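Local structure of particle-associated glycoside hydrolase (Acinetobacter phage Fri1, 6C72) at residues G390-W404 against T415-Q429. The protein probably depolymerises the capsular polysaccharide of its Acinetobacter baumannii host during phage entry, acting as a trimeric tailspike. Residues are numbered along the deposited sequence; the frame is centred on the assembly and turned at random.
With ZN (zinc ion), chain I.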
# COMPACT_ATOMS: atom_id res chain seq x y z
N GLY A 390 13.96 -14.46 -24.15
CA GLY A 390 13.70 -15.57 -23.26
C GLY A 390 13.41 -15.19 -21.83
O GLY A 390 12.97 -16.06 -21.06
N TYR A 391 13.67 -13.96 -21.42
CA TYR A 391 13.32 -13.56 -20.07
C TYR A 391 11.80 -13.47 -19.94
O TYR A 391 11.10 -13.10 -20.88
CB TYR A 391 13.96 -12.22 -19.72
CG TYR A 391 15.43 -12.33 -19.38
CD1 TYR A 391 16.12 -13.53 -19.51
CD2 TYR A 391 16.12 -11.23 -18.91
CE1 TYR A 391 17.47 -13.63 -19.18
CE2 TYR A 391 17.46 -11.31 -18.59
CZ TYR A 391 18.12 -12.50 -18.73
OH TYR A 391 19.45 -12.55 -18.41
N VAL A 392 11.30 -13.83 -18.76
CA VAL A 392 9.87 -13.97 -18.56
C VAL A 392 9.46 -13.12 -17.37
O VAL A 392 10.21 -13.00 -16.40
CB VAL A 392 9.47 -15.45 -18.34
CG1 VAL A 392 7.94 -15.61 -18.29
CG2 VAL A 392 10.07 -16.33 -19.42
N ILE A 393 8.28 -12.53 -17.45
CA ILE A 393 7.61 -11.98 -16.27
C ILE A 393 6.70 -13.08 -15.76
O ILE A 393 5.64 -13.35 -16.34
CB ILE A 393 6.83 -10.70 -16.59
CG1 ILE A 393 7.73 -9.67 -17.25
CG2 ILE A 393 6.21 -10.15 -15.31
CD1 ILE A 393 7.01 -8.40 -17.67
N THR A 394 7.10 -13.70 -14.66
CA THR A 394 6.44 -14.89 -14.17
C THR A 394 5.04 -14.59 -13.66
O THR A 394 4.10 -15.35 -13.94
CB THR A 394 7.29 -15.49 -13.06
OG1 THR A 394 8.55 -15.84 -13.62
CG2 THR A 394 6.64 -16.72 -12.48
N SER A 395 4.88 -13.51 -12.92
CA SER A 395 3.58 -13.17 -12.38
C SER A 395 3.53 -11.68 -12.09
O SER A 395 4.57 -11.01 -12.00
CB SER A 395 3.28 -13.96 -11.10
OG SER A 395 4.24 -13.66 -10.12
N GLY A 396 2.33 -11.20 -11.88
CA GLY A 396 2.16 -9.83 -11.45
C GLY A 396 0.81 -9.28 -11.86
O GLY A 396 -0.06 -9.98 -12.37
N ARG A 397 0.68 -7.97 -11.62
CA ARG A 397 -0.54 -7.21 -11.84
C ARG A 397 -0.16 -5.93 -12.56
O ARG A 397 0.66 -5.15 -12.07
CB ARG A 397 -1.23 -6.91 -10.51
CG ARG A 397 -1.58 -8.16 -9.73
CD ARG A 397 -2.20 -7.84 -8.39
NE ARG A 397 -3.43 -7.06 -8.54
CZ ARG A 397 -4.64 -7.58 -8.74
NH1 ARG A 397 -4.80 -8.90 -8.81
NH2 ARG A 397 -5.70 -6.78 -8.84
N PHE A 398 -0.72 -5.75 -13.76
CA PHE A 398 -0.57 -4.56 -14.59
C PHE A 398 -1.95 -3.92 -14.65
O PHE A 398 -2.78 -4.25 -15.50
CB PHE A 398 -0.05 -4.96 -15.96
CG PHE A 398 0.34 -3.80 -16.83
CD1 PHE A 398 1.62 -3.30 -16.79
CD2 PHE A 398 -0.57 -3.25 -17.73
CE1 PHE A 398 1.99 -2.24 -17.62
CE2 PHE A 398 -0.20 -2.20 -18.55
CZ PHE A 398 1.09 -1.69 -18.49
N THR A 399 -2.21 -3.00 -13.72
CA THR A 399 -3.56 -2.51 -13.46
C THR A 399 -3.66 -1.00 -13.63
O THR A 399 -2.75 -0.25 -13.25
CB THR A 399 -4.02 -2.90 -12.05
OG1 THR A 399 -3.00 -2.54 -11.11
CG2 THR A 399 -4.34 -4.40 -11.95
N ASN A 400 -4.78 -0.56 -14.22
CA ASN A 400 -5.15 0.84 -14.23
C ASN A 400 -4.07 1.72 -14.85
O ASN A 400 -3.86 2.85 -14.43
CB ASN A 400 -5.48 1.34 -12.83
CG ASN A 400 -6.63 0.57 -12.21
OD1 ASN A 400 -6.48 -0.04 -11.14
ND2 ASN A 400 -7.78 0.57 -12.88
N ASN A 401 -3.37 1.21 -15.85
CA ASN A 401 -2.36 1.98 -16.55
C ASN A 401 -2.92 2.44 -17.89
O ASN A 401 -3.89 1.88 -18.40
CB ASN A 401 -1.09 1.15 -16.77
CG ASN A 401 -0.56 0.55 -15.48
OD1 ASN A 401 -0.14 1.29 -14.59
ND2 ASN A 401 -0.61 -0.80 -15.36
N THR A 402 -2.27 3.44 -18.46
CA THR A 402 -2.62 3.94 -19.78
C THR A 402 -1.40 3.81 -20.68
O THR A 402 -0.30 4.22 -20.31
CB THR A 402 -3.11 5.40 -19.70
OG1 THR A 402 -4.33 5.45 -18.95
CG2 THR A 402 -3.35 6.01 -21.10
N LEU A 403 -1.59 3.21 -21.83
CA LEU A 403 -0.58 3.22 -22.88
C LEU A 403 -1.03 4.27 -23.90
O LEU A 403 -1.98 4.06 -24.65
CB LEU A 403 -0.39 1.84 -23.49
CG LEU A 403 0.57 0.93 -22.71
CD1 LEU A 403 -0.01 0.45 -21.37
CD2 LEU A 403 1.02 -0.27 -23.54
N TRP A 404 -0.36 5.43 -23.89
CA TRP A 404 -0.79 6.53 -24.75
C TRP A 404 -0.46 6.25 -26.21
O TRP A 404 -1.14 6.79 -27.10
CB TRP A 404 -0.14 7.85 -24.31
CG TRP A 404 -0.64 8.39 -22.99
CD1 TRP A 404 0.09 8.59 -21.85
CD2 TRP A 404 -1.98 8.82 -22.69
NE1 TRP A 404 -0.71 9.11 -20.86
CE2 TRP A 404 -1.98 9.26 -21.35
CE3 TRP A 404 -3.17 8.87 -23.42
CZ2 TRP A 404 -3.13 9.74 -20.73
CZ3 TRP A 404 -4.30 9.34 -22.81
CH2 TRP A 404 -4.28 9.77 -21.47
N THR A 415 8.83 -9.65 -25.19
CA THR A 415 8.47 -9.94 -23.81
C THR A 415 7.65 -11.23 -23.72
O THR A 415 6.88 -11.55 -24.63
CB THR A 415 7.70 -8.75 -23.22
OG1 THR A 415 8.54 -7.59 -23.30
CG2 THR A 415 7.35 -8.98 -21.77
N LEU A 416 7.85 -11.98 -22.63
CA LEU A 416 7.13 -13.22 -22.36
C LEU A 416 6.56 -13.15 -20.95
O LEU A 416 7.24 -12.69 -20.03
CB LEU A 416 8.03 -14.44 -22.48
CG LEU A 416 8.79 -14.67 -23.78
CD1 LEU A 416 9.92 -15.66 -23.55
CD2 LEU A 416 7.83 -15.17 -24.87
N VAL A 417 5.30 -13.57 -20.79
CA VAL A 417 4.67 -13.61 -19.47
C VAL A 417 4.00 -14.96 -19.31
O VAL A 417 4.00 -15.79 -20.22
CB VAL A 417 3.66 -12.45 -19.25
CG1 VAL A 417 4.29 -11.10 -19.57
CG2 VAL A 417 2.36 -12.66 -20.04
N THR A 418 3.41 -15.18 -18.15
CA THR A 418 2.58 -16.36 -17.93
C THR A 418 1.17 -15.89 -17.58
O THR A 418 0.89 -14.69 -17.50
CB THR A 418 3.15 -17.26 -16.84
OG1 THR A 418 2.75 -16.78 -15.55
CG2 THR A 418 4.66 -17.30 -16.90
N GLY A 419 0.28 -16.86 -17.39
CA GLY A 419 -1.09 -16.57 -17.03
C GLY A 419 -1.25 -15.93 -15.67
O GLY A 419 -2.33 -15.39 -15.38
N ASP A 420 -0.21 -15.96 -14.84
CA ASP A 420 -0.26 -15.30 -13.55
C ASP A 420 0.15 -13.83 -13.64
O ASP A 420 0.32 -13.18 -12.61
CB ASP A 420 0.61 -16.06 -12.54
CG ASP A 420 0.08 -17.46 -12.29
OD1 ASP A 420 -1.15 -17.61 -12.10
OD2 ASP A 420 0.88 -18.43 -12.31
N PHE A 421 0.31 -13.31 -14.85
CA PHE A 421 0.47 -11.88 -15.12
C PHE A 421 -0.90 -11.32 -15.53
O PHE A 421 -1.41 -11.64 -16.61
CB PHE A 421 1.52 -11.66 -16.21
CG PHE A 421 1.92 -10.22 -16.42
CD1 PHE A 421 2.71 -9.55 -15.49
CD2 PHE A 421 1.52 -9.53 -17.55
CE1 PHE A 421 3.09 -8.22 -15.69
CE2 PHE A 421 1.90 -8.21 -17.75
CZ PHE A 421 2.68 -7.55 -16.82
N LEU A 422 -1.50 -10.51 -14.66
CA LEU A 422 -2.86 -10.03 -14.84
C LEU A 422 -2.87 -8.63 -15.44
O LEU A 422 -2.24 -7.71 -14.89
CB LEU A 422 -3.63 -10.04 -13.52
CG LEU A 422 -5.06 -9.48 -13.55
CD1 LEU A 422 -5.92 -10.25 -14.56
CD2 LEU A 422 -5.69 -9.54 -12.18
N ILE A 423 -3.60 -8.47 -16.54
CA ILE A 423 -3.73 -7.21 -17.26
C ILE A 423 -5.19 -6.78 -17.15
O ILE A 423 -6.08 -7.40 -17.76
CB ILE A 423 -3.29 -7.36 -18.72
CG1 ILE A 423 -1.81 -7.76 -18.77
CG2 ILE A 423 -3.59 -6.09 -19.53
CD1 ILE A 423 -1.27 -7.98 -20.14
N GLU A 424 -5.44 -5.72 -16.38
CA GLU A 424 -6.79 -5.39 -15.94
C GLU A 424 -6.92 -3.89 -15.69
O GLU A 424 -6.02 -3.27 -15.13
CB GLU A 424 -7.12 -6.17 -14.67
CG GLU A 424 -8.36 -5.72 -13.93
CD GLU A 424 -8.62 -6.56 -12.69
OE1 GLU A 424 -7.90 -6.36 -11.68
OE2 GLU A 424 -9.51 -7.44 -12.74
N GLY A 425 -8.07 -3.33 -16.09
CA GLY A 425 -8.38 -1.95 -15.81
C GLY A 425 -7.58 -0.92 -16.58
O GLY A 425 -7.61 0.26 -16.21
N ASN A 426 -6.86 -1.32 -17.63
CA ASN A 426 -5.96 -0.45 -18.37
C ASN A 426 -6.69 0.29 -19.49
O ASN A 426 -7.73 -0.14 -19.98
CB ASN A 426 -4.79 -1.25 -18.93
CG ASN A 426 -3.98 -1.94 -17.84
OD1 ASN A 426 -3.15 -1.30 -17.18
ND2 ASN A 426 -4.24 -3.22 -17.61
N ARG A 427 -6.12 1.44 -19.89
CA ARG A 427 -6.58 2.18 -21.06
C ARG A 427 -5.55 2.02 -22.17
O ARG A 427 -4.42 2.51 -22.05
CB ARG A 427 -6.81 3.65 -20.74
CG ARG A 427 -7.96 3.86 -19.82
CD ARG A 427 -8.71 5.09 -20.23
NE ARG A 427 -7.81 6.23 -20.29
CZ ARG A 427 -8.21 7.48 -20.21
NH1 ARG A 427 -9.51 7.74 -20.09
NH2 ARG A 427 -7.33 8.47 -20.26
N PHE A 428 -5.95 1.37 -23.25
CA PHE A 428 -5.07 1.08 -24.37
C PHE A 428 -5.42 2.02 -25.52
O PHE A 428 -6.40 1.80 -26.24
CB PHE A 428 -5.19 -0.39 -24.78
CG PHE A 428 -4.64 -1.36 -23.76
CD1 PHE A 428 -3.30 -1.35 -23.41
CD2 PHE A 428 -5.47 -2.31 -23.17
CE1 PHE A 428 -2.80 -2.26 -22.48
CE2 PHE A 428 -4.97 -3.22 -22.25
CZ PHE A 428 -3.64 -3.20 -21.90
N GLN A 429 -4.64 3.08 -25.69
CA GLN A 429 -4.84 4.01 -26.79
C GLN A 429 -3.99 3.55 -27.96
O GLN A 429 -2.75 3.65 -27.91
CB GLN A 429 -4.50 5.45 -26.43
CG GLN A 429 -4.86 6.41 -27.55
CD GLN A 429 -4.74 7.87 -27.16
OE1 GLN A 429 -5.74 8.58 -27.03
NE2 GLN A 429 -3.50 8.33 -26.97
ZN ZN I . -9.72 -7.36 -10.42
O HOH W 1 10.02 -10.66 -20.41
O HOH W 2 3.34 -18.03 -12.02
O HOH W 3 -8.00 -8.53 -9.53
O HOH W 4 -11.72 -8.75 -10.87
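Phe398, Ile393 and Phe421 meet on the inward side of two successive coils of a parallel beta-helix, probably right-handed as in other phage tailspikes of this fold. Strands 396-399 and 422-424 run parallel, and the chain turns corners at Ser395 and at Gly419 to Phe421, so that Ile393 reaches the core from a different face than Phe398. Between them lies the Phe421 ring: Ile393 CG2 meets its CD1 at 3.6 Å, and Phe398 CB lies 3.9 Å from Phe421 CZ. With CG anti to the backbone N (chi1 -171°), the Phe398 ring is carried across the Asn426 amide, whose OD1 comes within 3.3 Å of Phe398 CD2.

Asn426 itself bridges the next turn, at Asn400 and Gly425. Its ND2 donates to Phe398 O at 2.8 Å, while Glu424 N reaches the same oxygen from the opposite face of the carbonyl plane; Asn426 OD1 accepts from Asn401 N at 2.8 Å. Asn401, Asn426 and Asn447, which accepts from Asn426 N and donates to Ile423 O, form a row consistent with an asparagine ladder, ending on backbone Val374 O (Asn401 ND2) and Cys377 N (Asn401 OD1). Outward, Glu424 chelates a zinc ion through OE1 and OE2, and a zinc-bound water accepts from Arg397 NH2 at 3.0 Å. Hydrocarbon thus fills the interior, side-chain amides satisfy buried backbone at that turn, and charge and metal stay outside.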